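ATP phosphoribosyltransferase regulatory subunit (Thermotoga maritima, PDB 1USY) is probably required for the first step of histidine biosynthesis and may let histidine exert feedback control on ATP phosphoribosyltransferase. Local coordinates at residues W74-V79 with Y91-E96; S247-A252 with S267-G272. All coordinates share one frame; numbering follows the deposited sequence.

How the interactions relate
Interactions 1 and 2 are consecutive pieces of one mixed sheet, their centres about 11 Å apart, and strands 86-98 and 262-269 lie next to each other where they meet. Besides the backbone hydrogen bond between L93 and I268, Q92 OE1 bonds S267 OG at 2.6 Å, and Q92 NE2 packs against F269 CE1 at 3.5 Å. Q92 therefore takes part in interaction 1 while its amide reaches interaction 2. Helix 103-120 touches both, through L93 and L95 in the first and V250, A251 and I268 in the second. The residues K157, L159, I180, I184 and Y185, which line a bound-histidine pocket, belong to neither contact.

Interaction 1: residues W74-V79 with Y91-E96; sequences WYADFV and YQLGLE
W74-V79 and Y91-E96 run antiparallel, their axes at 151°, with Y75 facing G94 and D77 facing Q92 as hydrogen-bonded pairs; the shortest of the four rungs is Q92 N to D77 O at 2.7 Å. Y75 has its CG between the backbone N and the carbonyl carbon (chi1 55°), which lays the ring across the neighbouring strand. G94, having no side chain, lets the ring come down on it, and its CA makes a CH-pi contact 3.6 Å from the Y75 ring centroid. Farther along the same face, the amide end of Q92 lies across V79, with CD 3.5 Å from V79 CG2. Y75 OH and Q92 OE1 both bond to S267 OG on the next strand, while E96 OE1 goes to Y256 OH. On the other face, Y91 turns the edge of its ring to the face of F78, a T-shaped pair with centroids 5.1 Å apart and planes at 87°; Y91 CD1 sits over the centre of the F78 ring. A water spans the end of Y91, 2.8 Å from Y91 OH and 2.9 Å from A76 O, to which it donates. Next to this, A76 CB meets L93 CD2 at 3.5 Å, and W74 CB meets L95 CD2. Helix 6-16 touches W74, A76, L93 and L95, and a second subunit covers part of the same side, its F6 edge-to-face with W74 and its F25 against Y91. The hairpin 71-83/86-98 is consistent with motif 2 of class-II synthetases, this protein's family. The polar ends of Y75 and Q92 thus converge on one serine hydroxyl, which satisfies both in a buried place and ties them to the neighbouring strand.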
ATOM      1  N   TRP B  74      -4.907 -23.401 -24.000  1.00 23.02           N
ATOM      2  CA  TRP B  74      -3.725 -23.838 -23.261  1.00 20.86           C
ATOM      3  C   TRP B  74      -2.994 -22.609 -22.796  1.00 18.02           C
ATOM      4  O   TRP B  74      -3.053 -21.558 -23.447  1.00 23.04           O
ATOM      5  CB  TRP B  74      -2.804 -24.733 -24.109  1.00 20.80           C
ATOM      6  CG  TRP B  74      -2.103 -24.020 -25.178  1.00 17.80           C
ATOM      7  CD1 TRP B  74      -2.534 -23.829 -26.457  1.00 24.29           C
ATOM      8  CD2 TRP B  74      -0.830 -23.391 -25.094  1.00 18.02           C
ATOM      9  NE1 TRP B  74      -1.604 -23.118 -27.183  1.00 20.76           N
ATOM     10  CE2 TRP B  74      -0.547 -22.830 -26.369  1.00 19.41           C
ATOM     11  CE3 TRP B  74       0.110 -23.234 -24.075  1.00 17.29           C
ATOM     12  CZ2 TRP B  74       0.632 -22.116 -26.639  1.00 22.82           C
ATOM     13  CZ3 TRP B  74       1.271 -22.508 -24.341  1.00 15.86           C
ATOM     14  CH2 TRP B  74       1.523 -21.956 -25.607  1.00 14.71           C
ATOM     15  N   TYR B  75      -2.305 -22.733 -21.668  1.00 20.83           N
ATOM     16  CA  TYR B  75      -1.493 -21.649 -21.144  1.00 15.50           C
ATOM     17  C   TYR B  75      -0.112 -22.142 -20.707  1.00 17.76           C
ATOM     18  O   TYR B  75       0.133 -23.373 -20.684  1.00 19.05           O
ATOM     19  CB  TYR B  75      -2.223 -20.938 -20.002  1.00 18.04           C
ATOM     20  CG  TYR B  75      -2.644 -21.864 -18.897  1.00 26.79           C
ATOM     21  CD1 TYR B  75      -1.746 -22.239 -17.897  1.00 26.60           C
ATOM     22  CD2 TYR B  75      -3.937 -22.392 -18.853  1.00 31.32           C
ATOM     23  CE1 TYR B  75      -2.120 -23.106 -16.890  1.00 26.39           C
ATOM     24  CE2 TYR B  75      -4.324 -23.262 -17.829  1.00 30.83           C
ATOM     25  CZ  TYR B  75      -3.398 -23.604 -16.855  1.00 33.39           C
ATOM     26  OH  TYR B  75      -3.741 -24.450 -15.826  1.00 42.16           O
ATOM     27  N   ALA B  76       0.760 -21.172 -20.377  1.00 11.78           N
ATOM     28  CA  ALA B  76       2.140 -21.349 -19.946  1.00  8.86           C
ATOM     29  C   ALA B  76       2.648 -20.069 -19.290  1.00 12.86           C
ATOM     30  O   ALA B  76       3.190 -19.152 -19.964  1.00 17.71           O
ATOM     31  CB  ALA B  76       3.080 -21.738 -21.159  1.00  8.84           C
ATOM     32  N   ASP B  77       2.486 -19.999 -17.976  1.00 15.17           N
ATOM     33  CA  ASP B  77       2.917 -18.853 -17.204  1.00 13.72           C
ATOM     34  C   ASP B  77       3.054 -19.159 -15.703  1.00 21.42           C
ATOM     35  O   ASP B  77       2.798 -20.275 -15.215  1.00 22.65           O
ATOM     36  CB  ASP B  77       1.934 -17.709 -17.411  1.00 18.07           C
ATOM     37  CG  ASP B  77       2.619 -16.332 -17.497  1.00 22.49           C
ATOM     38  OD1 ASP B  77       2.055 -15.477 -18.197  1.00 30.26           O
ATOM     39  OD2 ASP B  77       3.690 -15.994 -16.925  1.00 22.41           O
ATOM     40  N   PHE B  78       3.465 -18.142 -14.969  1.00 17.77           N
ATOM     41  CA  PHE B  78       3.582 -18.246 -13.555  1.00 19.70           C
ATOM     42  C   PHE B  78       2.215 -18.176 -12.918  1.00 24.05           C
ATOM     43  O   PHE B  78       1.359 -17.446 -13.401  1.00 17.72           O
ATOM     44  CB  PHE B  78       4.486 -17.145 -13.058  1.00 16.49           C
ATOM     45  CG  PHE B  78       5.926 -17.374 -13.395  1.00 15.45           C
ATOM     46  CD1 PHE B  78       6.558 -16.619 -14.358  1.00  9.82           C
ATOM     47  CD2 PHE B  78       6.640 -18.391 -12.769  1.00 15.24           C
ATOM     48  CE1 PHE B  78       7.914 -16.872 -14.673  1.00 16.84           C
ATOM     49  CE2 PHE B  78       7.986 -18.632 -13.072  1.00 13.80           C
ATOM     50  CZ  PHE B  78       8.617 -17.888 -14.011  1.00  9.66           C
ATOM     51  N   VAL B  79       2.003 -19.004 -11.880  1.00 24.66           N
ATOM     52  CA  VAL B  79       0.842 -18.927 -10.986  1.00 20.94           C
ATOM     53  C   VAL B  79       1.433 -18.613  -9.629  1.00 21.50           C
ATOM     54  O   VAL B  79       2.403 -19.239  -9.241  1.00 27.76           O
ATOM     55  CB  VAL B  79       0.101 -20.259 -10.951  1.00 27.17           C
ATOM     56  CG1 VAL B  79      -1.034 -20.241  -9.936  1.00 20.67           C
ATOM     57  CG2 VAL B  79      -0.403 -20.609 -12.344  1.00 19.55           C
ATOM     58  N   TYR B  91       5.893 -22.037 -12.237  1.00 24.22           N
ATOM     59  CA  TYR B  91       5.634 -21.936 -13.673  1.00 21.70           C
ATOM     60  C   TYR B  91       4.783 -23.123 -14.133  1.00 21.91           C
ATOM     61  O   TYR B  91       5.165 -24.288 -13.959  1.00 27.73           O
ATOM     62  CB  TYR B  91       6.955 -21.933 -14.447  1.00 13.34           C
ATOM     63  CG  TYR B  91       6.765 -21.551 -15.915  1.00 18.55           C
ATOM     64  CD1 TYR B  91       6.916 -20.215 -16.324  1.00 12.72           C
ATOM     65  CD2 TYR B  91       6.436 -22.536 -16.856  1.00 18.04           C
ATOM     66  CE1 TYR B  91       6.738 -19.869 -17.674  1.00 11.88           C
ATOM     67  CE2 TYR B  91       6.258 -22.190 -18.204  1.00 20.00           C
ATOM     68  CZ  TYR B  91       6.410 -20.859 -18.613  1.00 14.23           C
ATOM     69  OH  TYR B  91       6.240 -20.533 -19.924  1.00 16.98           O
ATOM     70  N   GLN B  92       3.608 -22.845 -14.705  1.00 18.60           N
ATOM     71  CA  GLN B  92       2.641 -23.899 -15.025  1.00 17.27           C
ATOM     72  C   GLN B  92       2.305 -24.048 -16.501  1.00 20.88           C
ATOM     73  O   GLN B  92       2.225 -23.052 -17.247  1.00 20.66           O
ATOM     74  CB  GLN B  92       1.334 -23.645 -14.291  1.00 20.23           C
ATOM     75  CG  GLN B  92       1.293 -24.253 -12.919  1.00 25.15           C
ATOM     76  CD  GLN B  92      -0.048 -24.051 -12.245  1.00 28.24           C
ATOM     77  OE1 GLN B  92      -1.095 -24.121 -12.901  1.00 29.26           O
ATOM     78  NE2 GLN B  92      -0.021 -23.775 -10.947  1.00 19.89           N
ATOM     79  N   LEU B  93       2.086 -25.289 -16.909  1.00 17.52           N
ATOM     80  CA  LEU B  93       1.526 -25.562 -18.224  1.00 20.10           C
ATOM     81  C   LEU B  93       0.131 -26.083 -18.024  1.00 18.98           C
ATOM     82  O   LEU B  93      -0.073 -26.913 -17.179  1.00 26.09           O
ATOM     83  CB  LEU B  93       2.355 -26.597 -18.989  1.00 13.07           C
ATOM     84  CG  LEU B  93       3.811 -26.224 -19.233  1.00 18.40           C
ATOM     85  CD1 LEU B  93       4.551 -27.223 -20.174  1.00 19.05           C
ATOM     86  CD2 LEU B  93       3.918 -24.816 -19.781  1.00 26.37           C
ATOM     87  N   GLY B  94      -0.842 -25.617 -18.798  1.00 21.84           N
ATOM     88  CA  GLY B  94      -2.189 -26.128 -18.623  1.00 17.14           C
ATOM     89  C   GLY B  94      -3.221 -25.990 -19.715  1.00 17.71           C
ATOM     90  O   GLY B  94      -3.027 -25.319 -20.731  1.00 18.36           O
ATOM     91  N   LEU B  95      -4.334 -26.673 -19.503  1.00 16.54           N
ATOM     92  CA  LEU B  95      -5.414 -26.703 -20.473  1.00 14.24           C
ATOM     93  C   LEU B  95      -6.681 -26.358 -19.740  1.00 17.19           C
ATOM     94  O   LEU B  95      -6.774 -26.472 -18.524  1.00 20.85           O
ATOM     95  CB  LEU B  95      -5.563 -28.071 -21.125  1.00  8.98           C
ATOM     96  CG  LEU B  95      -4.316 -28.787 -21.622  1.00 17.82           C
ATOM     97  CD1 LEU B  95      -4.593 -30.291 -21.931  1.00 17.64           C
ATOM     98  CD2 LEU B  95      -3.746 -28.052 -22.832  1.00 15.26           C
ATOM     99  N   GLU B  96      -7.672 -25.947 -20.509  1.00 22.33           N
ATOM    100  CA  GLU B  96      -8.957 -25.559 -19.995  1.00 24.80           C
ATOM    101  C   GLU B  96      -9.965 -25.712 -21.149  1.00 23.37           C
ATOM    102  O   GLU B  96      -9.812 -25.069 -22.189  1.00 27.80           O
ATOM    103  CB  GLU B  96      -8.833 -24.120 -19.524  1.00 25.19           C
ATOM    104  CG  GLU B  96      -9.536 -23.804 -18.230  1.00 36.03           C
ATOM    105  CD  GLU B  96      -9.096 -24.671 -17.072  1.00 41.31           C
ATOM    106  OE1 GLU B  96      -9.923 -25.494 -16.651  1.00 44.87           O
ATOM    107  OE2 GLU B  96      -7.961 -24.508 -16.553  1.00 47.85           O
TER
HETATM  108  O   HOH W   1       5.711 -17.853 -20.664  1.00 25.87           O

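Interaction 2: residues S247-A252 with S267-G272; sequences SRLVAA and SIFLEG
V250 O takes the N-H of F269 at 2.9 Å, the donor standing 36° out of the carbonyl plane, and I268 CG2 comes within 3.5 Å of the same oxygen. Two more backbone bonds follow, where A252 and S267 form a hydrogen-bonded antiparallel pair; A252 N reaches S267 O at 3.1 Å, and A251 CA also leans on that carbonyl. F269 has its CG anti to the carbonyl carbon (chi1 -37°), which swings the ring back over the partner strand: CD2 lies 3.5 Å from V250 C, and CE2 touches L249 CD2 at 3.9 Å. These strands form the hairpin 248-257/262-269 in the class-II synthetase-like sheet. Against the next strand, V250 and A251 both face I241 in a classic beta bulge. An alanine at F269 would probably open a gap beside V250 and A251 and leave the L249 side chain without its apolar neighbour on this strand. On the other face A251 CB meets I268 CG1 at 4.0 Å, and both side chains rest on I113 of helix 103-120.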
ATOM      1  N   SER B 247      10.507 -37.545  -6.759  1.00 29.18           N
ATOM      2  CA  SER B 247       9.543 -37.652  -5.656  1.00 28.06           C
ATOM      3  C   SER B 247       8.785 -36.347  -5.443  1.00 25.48           C
ATOM      4  O   SER B 247       8.920 -35.711  -4.391  1.00 22.65           O
ATOM      5  CB  SER B 247      10.221 -38.116  -4.350  1.00 33.51           C
ATOM      6  OG  SER B 247       9.271 -38.456  -3.333  1.00 28.10           O
ATOM      7  N   ARG B 248       8.020 -35.936  -6.460  1.00 27.42           N
ATOM      8  CA  ARG B 248       7.113 -34.792  -6.357  1.00 29.97           C
ATOM      9  C   ARG B 248       5.815 -34.951  -7.142  1.00 30.13           C
ATOM     10  O   ARG B 248       5.760 -35.742  -8.085  1.00 31.49           O
ATOM     11  CB  ARG B 248       7.767 -33.455  -6.729  1.00 36.69           C
ATOM     12  CG  ARG B 248       9.215 -33.449  -7.142  1.00 49.49           C
ATOM     13  CD  ARG B 248       9.680 -32.100  -7.711  1.00 62.08           C
ATOM     14  NE  ARG B 248       9.438 -30.976  -6.792  1.00 65.39           N
ATOM     15  CZ  ARG B 248      10.284 -29.967  -6.581  1.00 66.70           C
ATOM     16  NH1 ARG B 248      11.451 -29.906  -7.220  1.00 67.57           N
ATOM     17  NH2 ARG B 248       9.959 -29.011  -5.724  1.00 67.50           N
ATOM     18  N   LEU B 249       4.786 -34.195  -6.708  1.00 24.97           N
ATOM     19  CA  LEU B 249       3.521 -34.018  -7.397  1.00 25.99           C
ATOM     20  C   LEU B 249       3.806 -33.120  -8.568  1.00 28.19           C
ATOM     21  O   LEU B 249       4.364 -32.045  -8.405  1.00 32.15           O
ATOM     22  CB  LEU B 249       2.545 -33.291  -6.485  1.00 28.13           C
ATOM     23  CG  LEU B 249       1.017 -33.401  -6.619  1.00 34.08           C
ATOM     24  CD1 LEU B 249       0.328 -32.483  -5.590  1.00 40.32           C
ATOM     25  CD2 LEU B 249       0.504 -33.047  -7.973  1.00 39.13           C
ATOM     26  N   VAL B 250       3.371 -33.526  -9.745  1.00 29.25           N
ATOM     27  CA  VAL B 250       3.891 -32.953 -10.984  1.00 28.70           C
ATOM     28  C   VAL B 250       2.771 -32.365 -11.867  1.00 24.27           C
ATOM     29  O   VAL B 250       3.023 -31.550 -12.729  1.00 20.77           O
ATOM     30  CB  VAL B 250       4.742 -34.051 -11.653  1.00 28.75           C
ATOM     31  CG1 VAL B 250       4.510 -34.169 -13.124  1.00 31.53           C
ATOM     32  CG2 VAL B 250       6.197 -33.839 -11.289  1.00 24.96           C
ATOM     33  N   ALA B 251       1.531 -32.743 -11.593  1.00 18.11           N
ATOM     34  CA  ALA B 251       0.404 -32.347 -12.415  1.00 19.26           C
ATOM     35  C   ALA B 251      -0.869 -32.576 -11.607  1.00 16.36           C
ATOM     36  O   ALA B 251      -0.869 -33.378 -10.690  1.00 23.30           O
ATOM     37  CB  ALA B 251       0.403 -33.177 -13.699  1.00 13.70           C
ATOM     38  N   ALA B 252      -1.931 -31.838 -11.903  1.00 21.81           N
ATOM     39  CA  ALA B 252      -3.227 -31.962 -11.205  1.00 20.00           C
ATOM     40  C   ALA B 252      -4.238 -31.262 -12.059  1.00 25.43           C
ATOM     41  O   ALA B 252      -3.903 -30.228 -12.665  1.00 27.75           O
ATOM     42  CB  ALA B 252      -3.217 -31.330  -9.824  1.00 24.81           C
ATOM     43  N   SER B 267      -3.187 -28.982 -15.176  1.00 30.74           N
ATOM     44  CA  SER B 267      -2.029 -28.149 -14.972  1.00 30.30           C
ATOM     45  C   SER B 267      -0.837 -29.059 -14.845  1.00 31.44           C
ATOM     46  O   SER B 267      -0.926 -30.136 -14.238  1.00 32.60           O
ATOM     47  CB  SER B 267      -2.170 -27.421 -13.630  1.00 32.18           C
ATOM     48  OG  SER B 267      -2.509 -26.064 -13.813  1.00 37.55           O
ATOM     49  N   ILE B 268       0.298 -28.609 -15.357  1.00 26.55           N
ATOM     50  CA  ILE B 268       1.548 -29.214 -15.002  1.00 17.94           C
ATOM     51  C   ILE B 268       2.464 -28.214 -14.320  1.00 23.90           C
ATOM     52  O   ILE B 268       2.545 -27.040 -14.736  1.00 22.44           O
ATOM     53  CB  ILE B 268       2.242 -29.747 -16.219  1.00 22.64           C
ATOM     54  CG1 ILE B 268       1.517 -30.949 -16.778  1.00 19.60           C
ATOM     55  CG2 ILE B 268       3.708 -30.096 -15.885  1.00 23.89           C
ATOM     56  CD1 ILE B 268       1.843 -31.176 -18.194  1.00 19.89           C
ATOM     57  N   PHE B 269       3.182 -28.702 -13.305  1.00 22.51           N
ATOM     58  CA  PHE B 269       4.215 -27.932 -12.607  1.00 27.00           C
ATOM     59  C   PHE B 269       5.665 -28.218 -13.054  1.00 30.17           C
ATOM     60  O   PHE B 269       6.209 -29.287 -12.763  1.00 34.37           O
ATOM     61  CB  PHE B 269       4.053 -28.128 -11.101  1.00 24.06           C
ATOM     62  CG  PHE B 269       2.606 -28.222 -10.645  1.00 26.91           C
ATOM     63  CD1 PHE B 269       1.765 -27.105 -10.684  1.00 23.12           C
ATOM     64  CD2 PHE B 269       2.084 -29.442 -10.162  1.00 30.88           C
ATOM     65  CE1 PHE B 269       0.405 -27.173 -10.254  1.00 22.24           C
ATOM     66  CE2 PHE B 269       0.738 -29.550  -9.723  1.00 24.05           C
ATOM     67  CZ  PHE B 269      -0.115 -28.386  -9.782  1.00 31.32           C
ATOM     68  N   LEU B 270       6.290 -27.306 -13.800  1.00 29.37           N
ATOM     69  CA  LEU B 270       7.732 -27.419 -13.978  1.00 35.38           C
ATOM     70  C   LEU B 270       8.306 -26.633 -12.817  1.00 40.64           C
ATOM     71  O   LEU B 270       9.329 -26.976 -12.255  1.00 42.43           O
ATOM     72  CB  LEU B 270       8.189 -26.767 -15.282  1.00 37.54           C
ATOM     73  CG  LEU B 270       7.572 -26.970 -16.658  1.00 30.72           C
ATOM     74  CD1 LEU B 270       8.429 -26.138 -17.558  1.00 30.59           C
ATOM     75  CD2 LEU B 270       7.555 -28.451 -17.141  1.00 27.35           C
ATOM     76  N   GLU B 271       7.623 -25.522 -12.524  1.00 50.20           N
ATOM     77  CA  GLU B 271       7.685 -24.762 -11.268  1.00 54.34           C
ATOM     78  C   GLU B 271       9.030 -24.153 -10.892  1.00 53.46           C
ATOM     79  O   GLU B 271       9.959 -24.130 -11.713  1.00 55.77           O
ATOM     80  CB  GLU B 271       7.106 -25.595 -10.111  1.00 57.04           C
ATOM     81  CG  GLU B 271       5.600 -25.692 -10.167  1.00 64.92           C
ATOM     82  CD  GLU B 271       4.949 -25.657  -8.801  1.00 76.67           C
ATOM     83  OE1 GLU B 271       3.824 -25.090  -8.685  1.00 82.62           O
ATOM     84  OE2 GLU B 271       5.549 -26.199  -7.844  1.00 81.54           O
ATOM     85  N   GLY B 272       9.106 -23.646  -9.655  1.00 49.33           N
ATOM     86  CA  GLY B 272      10.329 -23.080  -9.125  1.00 50.84           C
ATOM     87  C   GLY B 272      10.115 -21.649  -8.719  1.00 49.28           C
ATOM     88  O   GLY B 272       9.040 -21.307  -8.259  1.00 50.14           O
TER